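PDB 6HUN: ribulose bisphosphate carboxylase from Hyperthermus butylicus DSM 5456, which probably catalyses the magnesium-dependent addition of CO2 and water to ribulose 1,5-bisphosphate, giving two molecules of 3-phosphoglycerate, as a form III Rubisco within an archaeal AMP degradation pathway. Local coordinates for residues Asp200-Asp205 / Lys238-Asn243; Glu185-Val190 / Lys221-Ala226; Pro178-Thr183 / Ala209-Cys214; Pro153-Gln158 / Gly323-His328; Arg349-Gln354 / Val376-Ser381. All coordinates share one frame; numbering follows the deposited sequence. Where two conformers were deposited one is given.

In the fold
All five contacts belong to the eight-stranded alpha/beta barrel of the catalytic domain. Contact 1 pairs its second and third strands, 201-203 and 239-243. Contact 2 packs helices 184-196 and 216-234 outside them, about 11 Å away between centres, and contact 3 joins the loops leading into these helices, at the interface with the second subunit. Across the barrel, contacts 4 and 5 lie about 9 Å apart between centres, on the neighbouring strands 326-328 and 377-380. Along the chain, contacts 1 to 3 interleave between the two segments of contact 4, whereas contact 5 follows them all. Both groups carry predicted substrate or metal ligands, so the barrel brings sequence-distant residues to one active site.

Contact 1: Asp200-Asp205 / Lys238-Asn243; sequences DLVKDD and KGYLAN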
# COMPACT_ATOMS: atom_id res chain seq x y z
N ASP A 200 -23.07 -0.28 -20.35
CA ASP A 200 -22.32 -1.45 -20.82
C ASP A 200 -21.82 -2.30 -19.66
O ASP A 200 -21.80 -3.52 -19.77
CB ASP A 200 -21.12 -1.02 -21.67
CG ASP A 200 -21.51 -0.02 -22.76
OD1 ASP A 200 -22.35 -0.37 -23.65
OD2 ASP A 200 -20.98 1.11 -22.69
N LEU A 201 -21.45 -1.66 -18.56
CA LEU A 201 -20.82 -2.33 -17.42
C LEU A 201 -21.50 -1.89 -16.14
O LEU A 201 -21.69 -0.69 -15.91
CB LEU A 201 -19.32 -2.03 -17.33
CG LEU A 201 -18.48 -2.43 -18.53
CD1 LEU A 201 -17.17 -1.71 -18.41
CD2 LEU A 201 -18.23 -3.94 -18.54
N VAL A 202 -21.88 -2.87 -15.29
CA VAL A 202 -22.31 -2.55 -13.94
C VAL A 202 -21.09 -2.79 -13.04
O VAL A 202 -20.31 -3.70 -13.27
CB VAL A 202 -23.54 -3.39 -13.52
CG1 VAL A 202 -23.34 -4.82 -13.86
CG2 VAL A 202 -23.84 -3.21 -12.03
N LYS A 203 -20.88 -1.89 -12.10
CA LYS A 203 -19.62 -1.90 -11.35
C LYS A 203 -19.90 -1.95 -9.87
O LYS A 203 -20.65 -1.14 -9.34
CB LYS A 203 -18.81 -0.65 -11.68
CG LYS A 203 -17.40 -0.50 -11.08
CD LYS A 203 -16.92 0.89 -11.56
CE LYS A 203 -15.53 1.23 -11.08
NZ LYS A 203 -15.47 2.38 -10.10
N ASP A 204 -19.21 -2.87 -9.18
CA ASP A 204 -19.30 -2.88 -7.74
C ASP A 204 -18.59 -1.65 -7.19
O ASP A 204 -17.62 -1.17 -7.77
CB ASP A 204 -18.57 -4.11 -7.17
CG ASP A 204 -19.40 -5.36 -7.19
OD1 ASP A 204 -20.65 -5.34 -7.51
OD2 ASP A 204 -18.75 -6.39 -6.91
N ASP A 205 -19.00 -1.20 -6.02
CA ASP A 205 -18.17 -0.15 -5.45
C ASP A 205 -16.95 -0.76 -4.76
O ASP A 205 -16.86 -1.97 -4.56
CB ASP A 205 -18.98 0.73 -4.51
CG ASP A 205 -18.53 2.20 -4.54
OD1 ASP A 205 -18.32 2.76 -5.65
OD2 ASP A 205 -18.37 2.79 -3.47
N LYS A 238 -22.78 -7.13 -22.42
CA LYS A 238 -22.69 -6.38 -21.18
C LYS A 238 -21.70 -7.12 -20.28
O LYS A 238 -21.46 -8.30 -20.47
CB LYS A 238 -24.02 -6.28 -20.44
CG LYS A 238 -25.23 -5.96 -21.35
CD LYS A 238 -25.37 -4.46 -21.43
CE LYS A 238 -26.57 -4.06 -22.36
NZ LYS A 238 -26.88 -2.59 -22.31
N GLY A 239 -21.17 -6.44 -19.31
CA GLY A 239 -20.22 -7.07 -18.41
C GLY A 239 -20.39 -6.56 -17.00
O GLY A 239 -21.04 -5.55 -16.77
N TYR A 240 -19.76 -7.26 -16.03
CA TYR A 240 -19.89 -6.91 -14.61
C TYR A 240 -18.48 -6.72 -14.03
O TYR A 240 -17.64 -7.61 -14.20
CB TYR A 240 -20.63 -8.03 -13.88
CG TYR A 240 -20.81 -7.91 -12.40
CD1 TYR A 240 -20.78 -6.67 -11.75
CD2 TYR A 240 -20.97 -9.05 -11.61
CE1 TYR A 240 -20.94 -6.59 -10.37
CE2 TYR A 240 -21.14 -8.97 -10.24
CZ TYR A 240 -21.12 -7.76 -9.63
OH TYR A 240 -21.29 -7.70 -8.27
N LEU A 241 -18.21 -5.56 -13.42
CA LEU A 241 -16.89 -5.35 -12.81
C LEU A 241 -17.07 -5.82 -11.37
O LEU A 241 -17.40 -5.04 -10.48
CB LEU A 241 -16.40 -3.90 -12.93
CG LEU A 241 -16.42 -3.25 -14.33
CD1 LEU A 241 -16.09 -1.72 -14.32
CD2 LEU A 241 -15.51 -4.01 -15.32
N ALA A 242 -16.86 -7.12 -11.15
CA ALA A 242 -17.10 -7.77 -9.87
C ALA A 242 -15.90 -7.58 -8.99
O ALA A 242 -14.77 -7.92 -9.38
CB ALA A 242 -17.36 -9.27 -10.04
N ASN A 243 -16.12 -7.10 -7.78
CA ASN A 243 -15.01 -6.79 -6.88
C ASN A 243 -14.53 -8.08 -6.19
O ASN A 243 -15.23 -8.64 -5.34
CB ASN A 243 -15.44 -5.73 -5.88
CG ASN A 243 -14.24 -5.04 -5.22
OD1 ASN A 243 -13.18 -5.62 -5.16
ND2 ASN A 243 -14.38 -3.78 -4.83
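Strands 201-203 and 239-243 run parallel, 4.7 Å apart at the closest approach of their axes and inclined by 18°. Backbone bonds alternate between them; the shortest, Leu241 N to Val202 O at 2.8 Å, lies almost along the C=O axis. The Tyr240 side chain starts with CG anti to the backbone N (chi1 177°), which sends the ring past Val202 to Asp204. Its CB lies on the same face of the sheet as Val202, CD1 rests 3.8 Å from Val202 CG1, and the ring edge passes Val202 O. CE1 then passes Asp204 OD1, and at the tip OH donates to the syn lone pair of Asp204 OD1 over 2.6 Å. Ring and carboxylate planes stand 83° apart. The other carboxylate oxygen, Asp204 OD2, takes Asn243 N at 2.9 Å from above its plane; Tyr187 and Arg219 add further bonds to this buried group, consistent with a charged carboxylate. On the opposite face, Leu241 CD1 lies 3.7 Å from Lys203 CG, against the stem of a lysine extended as far as CE, then bent to bring NZ to Gln403. Beyond Asp204, Asn243 ND2 donates to Asp205 O at 3.1 Å, while its OD1 bonds Thr245. This is the parallel pairing of a right-handed beta-alpha-beta unit in a TIM barrel, its C-terminal strand end carrying Asp205 and, through a carbamate not present here, Lys203, predicted Mg(2+) ligands of Rubisco.

Contact 2: Glu185-Val190 / Lys221-Ala226; sequences EEYGRV and KEVMKA
Helices 184-196 and 216-234 are neighbours in the outer helical layer of the alpha/beta barrel, running roughly parallel at 25° with segment axes only 8.0 Å apart. The close spacing centres on Gly188: its CA lies 3.8 Å from Glu222 O, where a CB would clash with that oxygen. One turn further along the second helix, the methyl of Ala226 sits against the Gly188 carbonyl. On the barrel side, Val223 CG2 meets the edge of the Tyr187 ring, near its plane, before the phenol continues inward to bond Asp204; both side chains also touch Tyr240 of the strand beneath. The outer side is looser. Glu222, bent at chi2 (-60°), folds its chain beside the backbone of Glu185, with OE1 3.8 Å from Glu185 CA, and the exposed Glu185 carboxylate stays apart from it. The outer end of Glu222 instead pairs within its own helix, Lys225 NZ approaching OE2 from above the carboxylate plane at 3.2 Å.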
# COMPACT_ATOMS: atom_id res chain seq x y z
N GLU A 185 -30.80 -10.55 -4.25
CA GLU A 185 -32.00 -10.38 -5.08
C GLU A 185 -32.17 -8.91 -5.46
O GLU A 185 -32.33 -8.59 -6.65
CB GLU A 185 -33.24 -10.93 -4.34
CG GLU A 185 -33.46 -10.31 -2.94
CD GLU A 185 -32.97 -11.16 -1.74
OE1 GLU A 185 -33.79 -11.41 -0.82
OE2 GLU A 185 -31.78 -11.57 -1.71
N GLU A 186 -32.07 -8.01 -4.48
CA GLU A 186 -32.29 -6.59 -4.73
C GLU A 186 -31.22 -6.02 -5.66
O GLU A 186 -31.54 -5.32 -6.63
CB GLU A 186 -32.35 -5.80 -3.42
CG GLU A 186 -33.53 -6.19 -2.51
CD GLU A 186 -33.32 -5.83 -1.03
OE1 GLU A 186 -32.26 -5.25 -0.68
OE2 GLU A 186 -34.24 -6.13 -0.21
N TYR A 187 -29.95 -6.32 -5.39
CA TYR A 187 -28.88 -5.88 -6.28
C TYR A 187 -29.09 -6.33 -7.73
O TYR A 187 -28.75 -5.60 -8.67
CB TYR A 187 -27.55 -6.41 -5.77
CG TYR A 187 -26.35 -5.61 -6.20
CD1 TYR A 187 -25.38 -6.17 -7.03
CD2 TYR A 187 -26.16 -4.30 -5.74
CE1 TYR A 187 -24.24 -5.45 -7.39
CE2 TYR A 187 -25.01 -3.59 -6.10
CZ TYR A 187 -24.08 -4.18 -6.94
OH TYR A 187 -22.93 -3.50 -7.33
N GLY A 188 -29.61 -7.54 -7.93
CA GLY A 188 -29.80 -8.04 -9.29
C GLY A 188 -30.86 -7.27 -10.06
O GLY A 188 -30.71 -7.03 -11.27
N ARG A 189 -31.96 -6.88 -9.40
CA ARG A 189 -32.94 -6.04 -10.11
C ARG A 189 -32.36 -4.66 -10.44
O ARG A 189 -32.60 -4.13 -11.52
CB ARG A 189 -34.24 -5.92 -9.32
CG ARG A 189 -34.85 -7.26 -8.85
CD ARG A 189 -36.27 -7.11 -8.24
NE ARG A 189 -36.24 -6.36 -6.99
CZ ARG A 189 -36.49 -6.87 -5.78
NH1 ARG A 189 -36.78 -8.15 -5.65
NH2 ARG A 189 -36.39 -6.10 -4.70
N VAL A 190 -31.56 -4.07 -9.52
CA VAL A 190 -30.96 -2.77 -9.80
C VAL A 190 -30.07 -2.83 -11.04
O VAL A 190 -30.07 -1.90 -11.87
CB VAL A 190 -30.17 -2.25 -8.57
CG1 VAL A 190 -29.51 -0.90 -8.87
CG2 VAL A 190 -31.08 -2.11 -7.36
N LYS A 221 -24.40 -14.52 -9.01
CA LYS A 221 -25.51 -15.20 -9.69
C LYS A 221 -26.62 -14.22 -10.07
O LYS A 221 -27.14 -14.26 -11.20
CB LYS A 221 -26.08 -16.28 -8.78
CG LYS A 221 -25.10 -17.36 -8.34
CD LYS A 221 -25.77 -18.40 -7.43
CE LYS A 221 -26.70 -19.33 -8.21
NZ LYS A 221 -28.01 -18.70 -8.60
N GLU A 222 -27.05 -13.38 -9.13
CA GLU A 222 -28.15 -12.46 -9.41
C GLU A 222 -27.79 -11.43 -10.48
O GLU A 222 -28.66 -11.03 -11.27
CB GLU A 222 -28.61 -11.76 -8.14
CG GLU A 222 -29.33 -12.63 -7.16
CD GLU A 222 -30.57 -13.22 -7.76
OE1 GLU A 222 -31.46 -12.43 -8.20
OE2 GLU A 222 -30.65 -14.47 -7.82
N VAL A 223 -26.53 -10.99 -10.53
CA VAL A 223 -26.14 -10.03 -11.56
C VAL A 223 -25.96 -10.71 -12.91
O VAL A 223 -26.32 -10.14 -13.95
CB VAL A 223 -24.88 -9.25 -11.14
CG1 VAL A 223 -24.41 -8.29 -12.27
CG2 VAL A 223 -25.16 -8.51 -9.85
N MET A 224 -25.46 -11.94 -12.94
CA MET A 224 -25.20 -12.60 -14.22
C MET A 224 -26.49 -13.03 -14.90
O MET A 224 -26.53 -13.09 -16.14
CB MET A 224 -24.29 -13.81 -14.03
CG MET A 224 -22.88 -13.45 -13.62
SD MET A 224 -22.14 -12.11 -14.61
CE MET A 224 -22.17 -12.89 -16.27
N LYS A 225 -27.52 -13.31 -14.11
CA LYS A 225 -28.87 -13.51 -14.66
C LYS A 225 -29.42 -12.20 -15.21
O LYS A 225 -30.07 -12.18 -16.27
CB LYS A 225 -29.78 -14.08 -13.56
CG LYS A 225 -31.17 -14.56 -13.95
CD LYS A 225 -32.00 -14.90 -12.71
CE LYS A 225 -31.10 -15.25 -11.49
NZ LYS A 225 -31.90 -15.89 -10.39
N ALA A 226 -29.15 -11.07 -14.54
CA ALA A 226 -29.57 -9.77 -15.04
C ALA A 226 -28.87 -9.42 -16.35
O ALA A 226 -29.49 -8.85 -17.25
CB ALA A 226 -29.33 -8.65 -14.03

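Contact 3: Pro178-Thr183 / Ala209-Cys214; sequences PKLGYT and ASQPFC
Phe213 turns its ring edge to Leu180 and Tyr182. Its CG occupies the crowded position between the backbone N and the carbonyl carbon (chi1 71°), and from there the ring crosses Leu180 at about a right angle. Leu180 CD2 lies in the ring plane, 3.9 Å from Phe213 CZ. Further round the same rim, Tyr182 O also lies in plane, 3.5 Å from Phe213 CE1. That carbonyl oxygen and Gly181 N, 3.7 Å from Phe213 CE1, are buried here without a hydrogen-bond partner. These two loops follow the first and second strands of the Rubisco alpha/beta barrel and precede helices 184-196 and 216-234; the first holds Lys179, a predicted substrate ligand, and Trp80 of the second subunit meets the Phe213 ring. Cys214 places SG anti to its backbone N (chi1 -162°), so that the sulfur lies 3.5 Å from Tyr182 O and 3.9 Å from Thr183 C. The Leu180 and Gln211 side chains cross at about a right angle, with Leu180 CD1 4.1 Å from Gln211 NE2. A bend at chi2 (94°) lets Gln211 OE1 accept Ala209 N on a lone pair at 3.0 Å, while NE2 bonds Asn207 O and Leu109 O of the second subunit.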
# COMPACT_ATOMS: atom_id res chain seq x y z
N PRO A 178 -27.77 3.16 -3.34
CA PRO A 178 -26.53 3.39 -2.58
C PRO A 178 -25.50 2.31 -2.87
O PRO A 178 -25.88 1.26 -3.39
CB PRO A 178 -27.00 3.33 -1.13
CG PRO A 178 -28.20 2.39 -1.20
CD PRO A 178 -28.88 2.70 -2.48
N LYS A 179 -24.23 2.55 -2.53
CA LYS A 179 -23.19 1.59 -2.89
C LYS A 179 -23.29 0.31 -2.06
O LYS A 179 -22.81 -0.74 -2.51
CB LYS A 179 -21.79 2.21 -2.77
CG LYS A 179 -21.63 3.16 -1.58
CD LYS A 179 -20.40 4.06 -1.66
CE LYS A 179 -19.33 3.66 -0.63
NZ LYS A 179 -18.01 4.26 -1.00
N LEU A 180 -23.91 0.36 -0.88
CA LEU A 180 -24.14 -0.84 -0.09
C LEU A 180 -25.55 -0.81 0.48
O LEU A 180 -26.15 0.25 0.63
CB LEU A 180 -23.12 -1.02 1.05
CG LEU A 180 -21.67 -1.41 0.74
CD1 LEU A 180 -20.91 -1.63 2.05
CD2 LEU A 180 -21.54 -2.63 -0.14
N GLY A 181 -26.07 -2.00 0.76
CA GLY A 181 -27.38 -2.12 1.40
C GLY A 181 -28.37 -3.06 0.72
O GLY A 181 -29.46 -3.30 1.24
N TYR A 182 -28.01 -3.57 -0.46
CA TYR A 182 -28.85 -4.45 -1.26
C TYR A 182 -28.57 -5.92 -0.93
O TYR A 182 -27.41 -6.34 -0.82
CB TYR A 182 -28.61 -4.18 -2.75
CG TYR A 182 -29.13 -2.85 -3.26
CD1 TYR A 182 -30.50 -2.59 -3.26
CD2 TYR A 182 -28.26 -1.85 -3.72
CE1 TYR A 182 -31.00 -1.38 -3.71
CE2 TYR A 182 -28.75 -0.62 -4.17
CZ TYR A 182 -30.12 -0.39 -4.16
OH TYR A 182 -30.68 0.80 -4.60
N THR A 183 -29.63 -6.71 -0.81
CA THR A 183 -29.46 -8.16 -0.82
C THR A 183 -29.12 -8.61 -2.25
O THR A 183 -29.23 -7.84 -3.20
CB THR A 183 -30.72 -8.86 -0.30
OG1 THR A 183 -31.83 -8.53 -1.14
CG2 THR A 183 -31.01 -8.42 1.13
N ALA A 209 -17.33 -6.54 -1.14
CA ALA A 209 -16.45 -7.71 -1.18
C ALA A 209 -17.35 -8.93 -1.02
O ALA A 209 -18.12 -9.26 -1.93
CB ALA A 209 -15.37 -7.65 -0.09
N SER A 210 -17.31 -9.59 0.14
CA SER A 210 -18.26 -10.64 0.40
C SER A 210 -18.79 -10.55 1.82
O SER A 210 -18.75 -11.52 2.58
CB SER A 210 -17.69 -12.03 0.14
OG SER A 210 -18.74 -13.01 0.10
N GLN A 211 -19.35 -9.40 2.18
CA GLN A 211 -20.01 -9.25 3.48
C GLN A 211 -21.21 -10.19 3.61
O GLN A 211 -21.80 -10.60 2.60
CB GLN A 211 -20.46 -7.81 3.66
CG GLN A 211 -19.29 -6.82 3.78
CD GLN A 211 -18.89 -6.17 2.45
OE1 GLN A 211 -18.97 -6.78 1.39
NE2 GLN A 211 -18.46 -4.92 2.52
N PRO A 212 -21.60 -10.52 4.84
CA PRO A 212 -22.71 -11.46 5.04
C PRO A 212 -24.04 -11.04 4.42
O PRO A 212 -24.83 -11.90 4.02
CB PRO A 212 -22.80 -11.55 6.57
CG PRO A 212 -21.39 -11.37 7.01
CD PRO A 212 -20.79 -10.35 6.07
N PHE A 213 -24.34 -9.74 4.36
CA PHE A 213 -25.66 -9.37 3.88
C PHE A 213 -25.81 -9.60 2.38
O PHE A 213 -26.94 -9.58 1.88
CB PHE A 213 -25.99 -7.91 4.23
CG PHE A 213 -25.20 -6.91 3.43
CD1 PHE A 213 -25.69 -6.41 2.24
CD2 PHE A 213 -23.96 -6.48 3.88
CE1 PHE A 213 -24.97 -5.50 1.49
CE2 PHE A 213 -23.22 -5.55 3.14
CZ PHE A 213 -23.73 -5.08 1.94
N CYS A 214 -24.70 -9.85 1.68
CA CYS A 214 -24.66 -9.97 0.22
C CYS A 214 -23.36 -10.65 -0.20
O CYS A 214 -22.42 -10.00 -0.68
CB CYS A 214 -24.77 -8.61 -0.47
SG CYS A 214 -25.25 -8.74 -2.24

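Contact 4: Pro153-Gln158 / Gly323-His328; sequences PNKGIQ and GVDHVH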
# COMPACT_ATOMS: atom_id res chain seq x y z
N PRO A 153 -1.22 -5.19 -19.53
CA PRO A 153 -2.63 -5.59 -19.59
C PRO A 153 -2.80 -6.87 -20.39
O PRO A 153 -2.07 -7.14 -21.38
CB PRO A 153 -3.31 -4.37 -20.28
CG PRO A 153 -2.38 -3.18 -20.01
CD PRO A 153 -0.97 -3.80 -19.98
N ASN A 154 -3.76 -7.69 -19.94
CA ASN A 154 -4.10 -8.94 -20.64
C ASN A 154 -4.86 -8.62 -21.92
O ASN A 154 -4.65 -9.23 -22.97
CB ASN A 154 -4.98 -9.81 -19.77
CG ASN A 154 -5.16 -11.23 -20.34
OD1 ASN A 154 -4.28 -11.73 -21.00
ND2 ASN A 154 -6.28 -11.88 -20.04
N LYS A 155 -5.75 -7.66 -21.83
CA LYS A 155 -6.68 -7.33 -22.92
C LYS A 155 -6.42 -5.97 -23.53
O LYS A 155 -6.35 -5.85 -24.76
CB LYS A 155 -8.13 -7.39 -22.44
CG LYS A 155 -8.59 -8.81 -22.01
CD LYS A 155 -8.64 -9.70 -23.21
CE LYS A 155 -9.00 -11.10 -22.77
NZ LYS A 155 -9.33 -11.85 -23.99
N GLY A 156 -6.17 -4.98 -22.71
CA GLY A 156 -5.97 -3.61 -23.17
C GLY A 156 -7.26 -3.01 -23.73
O GLY A 156 -8.34 -3.60 -23.70
N ILE A 157 -7.12 -1.79 -24.25
CA ILE A 157 -8.25 -1.11 -24.89
C ILE A 157 -8.89 -2.01 -25.95
O ILE A 157 -10.11 -2.23 -25.98
CB ILE A 157 -7.75 0.20 -25.50
CG1 ILE A 157 -7.29 1.12 -24.31
CG2 ILE A 157 -8.89 0.87 -26.28
CD1 ILE A 157 -6.84 2.53 -24.76
N GLN A 158 -8.08 -2.53 -26.84
CA GLN A 158 -8.66 -3.25 -27.98
C GLN A 158 -9.30 -4.55 -27.54
O GLN A 158 -10.35 -4.93 -28.06
CB GLN A 158 -7.63 -3.44 -29.07
CG GLN A 158 -7.24 -2.12 -29.82
CD GLN A 158 -8.42 -1.17 -30.24
OE1 GLN A 158 -9.43 -1.57 -30.82
NE2 GLN A 158 -8.24 0.12 -29.95
N GLY A 323 -0.60 -4.89 -14.83
CA GLY A 323 -1.53 -5.52 -15.73
C GLY A 323 -2.99 -5.19 -15.54
O GLY A 323 -3.82 -5.98 -16.00
N VAL A 324 -3.35 -3.97 -15.02
CA VAL A 324 -4.77 -3.57 -15.14
C VAL A 324 -5.10 -3.30 -16.60
O VAL A 324 -4.24 -2.92 -17.41
CB VAL A 324 -5.10 -2.36 -14.24
CG1 VAL A 324 -4.59 -2.62 -12.75
CG2 VAL A 324 -4.48 -1.13 -14.78
N ASP A 325 -6.37 -3.53 -16.95
CA ASP A 325 -6.86 -3.10 -18.26
C ASP A 325 -7.57 -1.77 -18.21
O ASP A 325 -7.77 -1.13 -19.26
CB ASP A 325 -7.83 -4.11 -18.82
CG ASP A 325 -7.17 -5.46 -19.05
OD1 ASP A 325 -6.40 -5.55 -20.01
OD2 ASP A 325 -7.35 -6.36 -18.21
N HIS A 326 -8.00 -1.33 -17.01
CA HIS A 326 -8.66 -0.05 -16.84
C HIS A 326 -8.13 0.60 -15.57
O HIS A 326 -7.89 -0.08 -14.58
CB HIS A 326 -10.18 -0.10 -16.62
CG HIS A 326 -10.95 -1.12 -17.39
ND1 HIS A 326 -12.16 -1.60 -16.91
CD2 HIS A 326 -10.78 -1.67 -18.61
CE1 HIS A 326 -12.69 -2.41 -17.82
NE2 HIS A 326 -11.87 -2.48 -18.85
N VAL A 327 -8.02 1.93 -15.55
CA VAL A 327 -7.56 2.56 -14.29
C VAL A 327 -8.06 4.00 -14.25
O VAL A 327 -8.16 4.68 -15.28
CB VAL A 327 -6.02 2.49 -14.11
CG1 VAL A 327 -5.33 3.52 -14.97
CG2 VAL A 327 -5.64 2.81 -12.59
N HIS A 328 -8.42 4.46 -13.07
CA HIS A 328 -8.97 5.81 -12.96
C HIS A 328 -7.81 6.81 -12.96
O HIS A 328 -6.83 6.62 -12.23
CB HIS A 328 -9.78 5.90 -11.66
CG HIS A 328 -10.72 7.05 -11.59
ND1 HIS A 328 -10.29 8.36 -11.59
CD2 HIS A 328 -12.07 7.09 -11.49
CE1 HIS A 328 -11.34 9.17 -11.52
NE2 HIS A 328 -12.43 8.43 -11.45
O HOH W 1 -5.12 -7.71 -17.43
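With CG anti to its carbonyl carbon (chi1 -63°) and the carboxylate turned by chi2 of -73°, Asp325 reaches across to the backbone at Lys155 and Gly156, where helix 156-164 is entered. There OD1 is gripped by two successive amides. Gly156 N lies 2.8 Å from Asp325 OD1 on its anti lone pair, in a nearly straight bond of 167°, and Lys155 N approaches OD1 from above the carboxylate plane at 2.9 Å. Asp325 directly precedes strand 326-328 of the alpha/beta barrel, after a Schellman motif with Gly323 as C-prime residue ends helix 312-322; the contact thus joins the entry to the sixth barrel strand with the start of helix 156-164. A water donates to Asp325 OD2 and Gly323 O and accepts from Asn154 N at 2.9 Å, while Ile292 N gives OD2 a second partner. Beside this polar cluster the Pro153 ring lies against the backbone, its CG 3.2 Å from Val324 O, a buried oxygen with no hydrogen-bond partner.

Contact 5: Arg349-Gln354 / Val376-Ser381; sequences RIVREQ and VFPVAS
A single hydrogen bond links the end of helix 339-352 to the chain entering strand 377-380: Val376 N donates to Val351 O over 2.8 Å, at 161°, from above the carbonyl plane. Apolar contacts flank it. The CB atoms of Val351 and Val376 meet at 3.8 Å, while Val351 CG2, held in the crowded position between its backbone N and carbonyl carbon, lies 3.9 Å from Pro378 CG as the two side chains slide past each other in opposite directions. The aliphatic stem of Arg352 completes the packing and crosses the Pro378 ring at about a right angle, with Arg352 CG 3.6 Å from Pro378 CD and 3.4 Å from Val376 O. A bend at chi3 (-63°) then carries the guanidinium past the proline, and NH1 bonds the carbonyls of Met396 and Asp399. Beside the helix end Arg349 NH1 forms a salt bridge with Glu353 OE1 at 3.4 Å, and its NH2 pairs with Glu346. The packing of a helix C-terminus against the start of the following barrel strand is that of a beta-alpha-beta crossover in the TIM barrel; this strand leads to Ser381, a predicted substrate ligand that bonds His328.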
# COMPACT_ATOMS: atom_id res chain seq x y z
N ARG A 349 -2.23 10.11 -21.07
CA ARG A 349 -1.20 9.79 -22.05
C ARG A 349 -0.32 8.65 -21.59
O ARG A 349 0.00 7.76 -22.37
CB ARG A 349 -0.31 11.01 -22.38
CG ARG A 349 -0.97 12.11 -23.18
CD ARG A 349 0.03 13.28 -23.36
NE ARG A 349 1.15 12.84 -24.20
CZ ARG A 349 2.44 13.16 -24.03
NH1 ARG A 349 3.34 12.66 -24.88
NH2 ARG A 349 2.83 13.96 -23.04
N ILE A 350 0.07 8.65 -20.31
CA ILE A 350 1.01 7.59 -19.91
C ILE A 350 0.35 6.20 -19.89
O ILE A 350 1.03 5.19 -20.09
CB ILE A 350 1.67 7.92 -18.55
CG1 ILE A 350 2.90 6.99 -18.31
CG2 ILE A 350 0.66 7.78 -17.32
CD1 ILE A 350 4.03 7.21 -19.37
N VAL A 351 -0.96 6.09 -19.67
CA VAL A 351 -1.58 4.76 -19.67
C VAL A 351 -2.04 4.33 -21.06
O VAL A 351 -2.22 3.11 -21.29
CB VAL A 351 -2.75 4.66 -18.66
CG1 VAL A 351 -2.29 5.08 -17.24
CG2 VAL A 351 -3.95 5.52 -19.08
N ARG A 352 -2.23 5.27 -22.03
CA ARG A 352 -2.74 4.85 -23.34
C ARG A 352 -1.68 4.79 -24.41
O ARG A 352 -1.88 4.09 -25.41
CB ARG A 352 -3.83 5.81 -23.85
CG ARG A 352 -5.07 5.77 -23.01
CD ARG A 352 -6.19 6.35 -23.93
NE ARG A 352 -5.94 7.75 -24.32
CZ ARG A 352 -6.89 8.69 -24.32
NH1 ARG A 352 -8.10 8.39 -23.90
NH2 ARG A 352 -6.63 9.94 -24.68
N GLU A 353 -0.63 5.59 -24.33
CA GLU A 353 0.28 5.73 -25.47
C GLU A 353 1.27 4.57 -25.60
O GLU A 353 1.61 3.88 -24.63
CB GLU A 353 1.04 7.03 -25.36
CG GLU A 353 0.09 8.16 -25.69
CD GLU A 353 0.79 9.48 -25.77
OE1 GLU A 353 1.89 9.61 -25.18
OE2 GLU A 353 0.23 10.40 -26.38
N GLN A 354 1.72 4.35 -26.84
CA GLN A 354 2.77 3.36 -27.02
C GLN A 354 4.16 3.94 -26.79
O GLN A 354 5.11 3.18 -26.55
CB GLN A 354 2.70 2.73 -28.43
CG GLN A 354 1.77 1.51 -28.48
CD GLN A 354 1.71 0.72 -27.13
OE1 GLN A 354 0.67 0.74 -26.46
NE2 GLN A 354 2.79 -0.01 -26.79
N VAL A 376 -3.99 0.97 -21.69
CA VAL A 376 -4.97 0.83 -20.62
C VAL A 376 -6.13 1.79 -20.92
O VAL A 376 -5.88 2.91 -21.34
CB VAL A 376 -4.29 1.21 -19.27
CG1 VAL A 376 -5.34 1.34 -18.20
CG2 VAL A 376 -3.26 0.06 -18.95
N PHE A 377 -7.38 1.41 -20.58
CA PHE A 377 -8.53 2.35 -20.63
C PHE A 377 -8.49 3.31 -19.45
O PHE A 377 -8.67 2.88 -18.31
CB PHE A 377 -9.85 1.58 -20.55
CG PHE A 377 -10.57 1.42 -21.87
CD1 PHE A 377 -10.94 2.54 -22.66
CD2 PHE A 377 -10.91 0.15 -22.31
CE1 PHE A 377 -11.63 2.39 -23.88
CE2 PHE A 377 -11.56 -0.01 -23.52
CZ PHE A 377 -11.91 1.08 -24.31
N PRO A 378 -8.35 4.61 -19.66
CA PRO A 378 -8.55 5.56 -18.57
C PRO A 378 -10.02 5.57 -18.23
O PRO A 378 -10.89 5.48 -19.12
CB PRO A 378 -8.11 6.91 -19.16
CG PRO A 378 -7.47 6.61 -20.44
CD PRO A 378 -7.96 5.25 -20.93
N VAL A 379 -10.30 5.73 -16.95
CA VAL A 379 -11.67 5.84 -16.46
C VAL A 379 -11.91 7.27 -15.99
O VAL A 379 -11.11 7.81 -15.21
CB VAL A 379 -11.90 4.83 -15.33
CG1 VAL A 379 -13.28 5.05 -14.70
CG2 VAL A 379 -11.66 3.40 -15.89
N ALA A 380 -12.97 7.88 -16.51
CA ALA A 380 -13.35 9.23 -16.09
C ALA A 380 -14.58 9.15 -15.19
O ALA A 380 -15.49 8.35 -15.42
CB ALA A 380 -13.63 10.10 -17.31
N SER A 381 -14.62 10.00 -14.18
CA SER A 381 -15.74 9.95 -13.25
C SER A 381 -15.75 11.26 -12.50
O SER A 381 -14.77 12.01 -12.51
CB SER A 381 -15.60 8.79 -12.28
OG SER A 381 -14.87 9.25 -11.16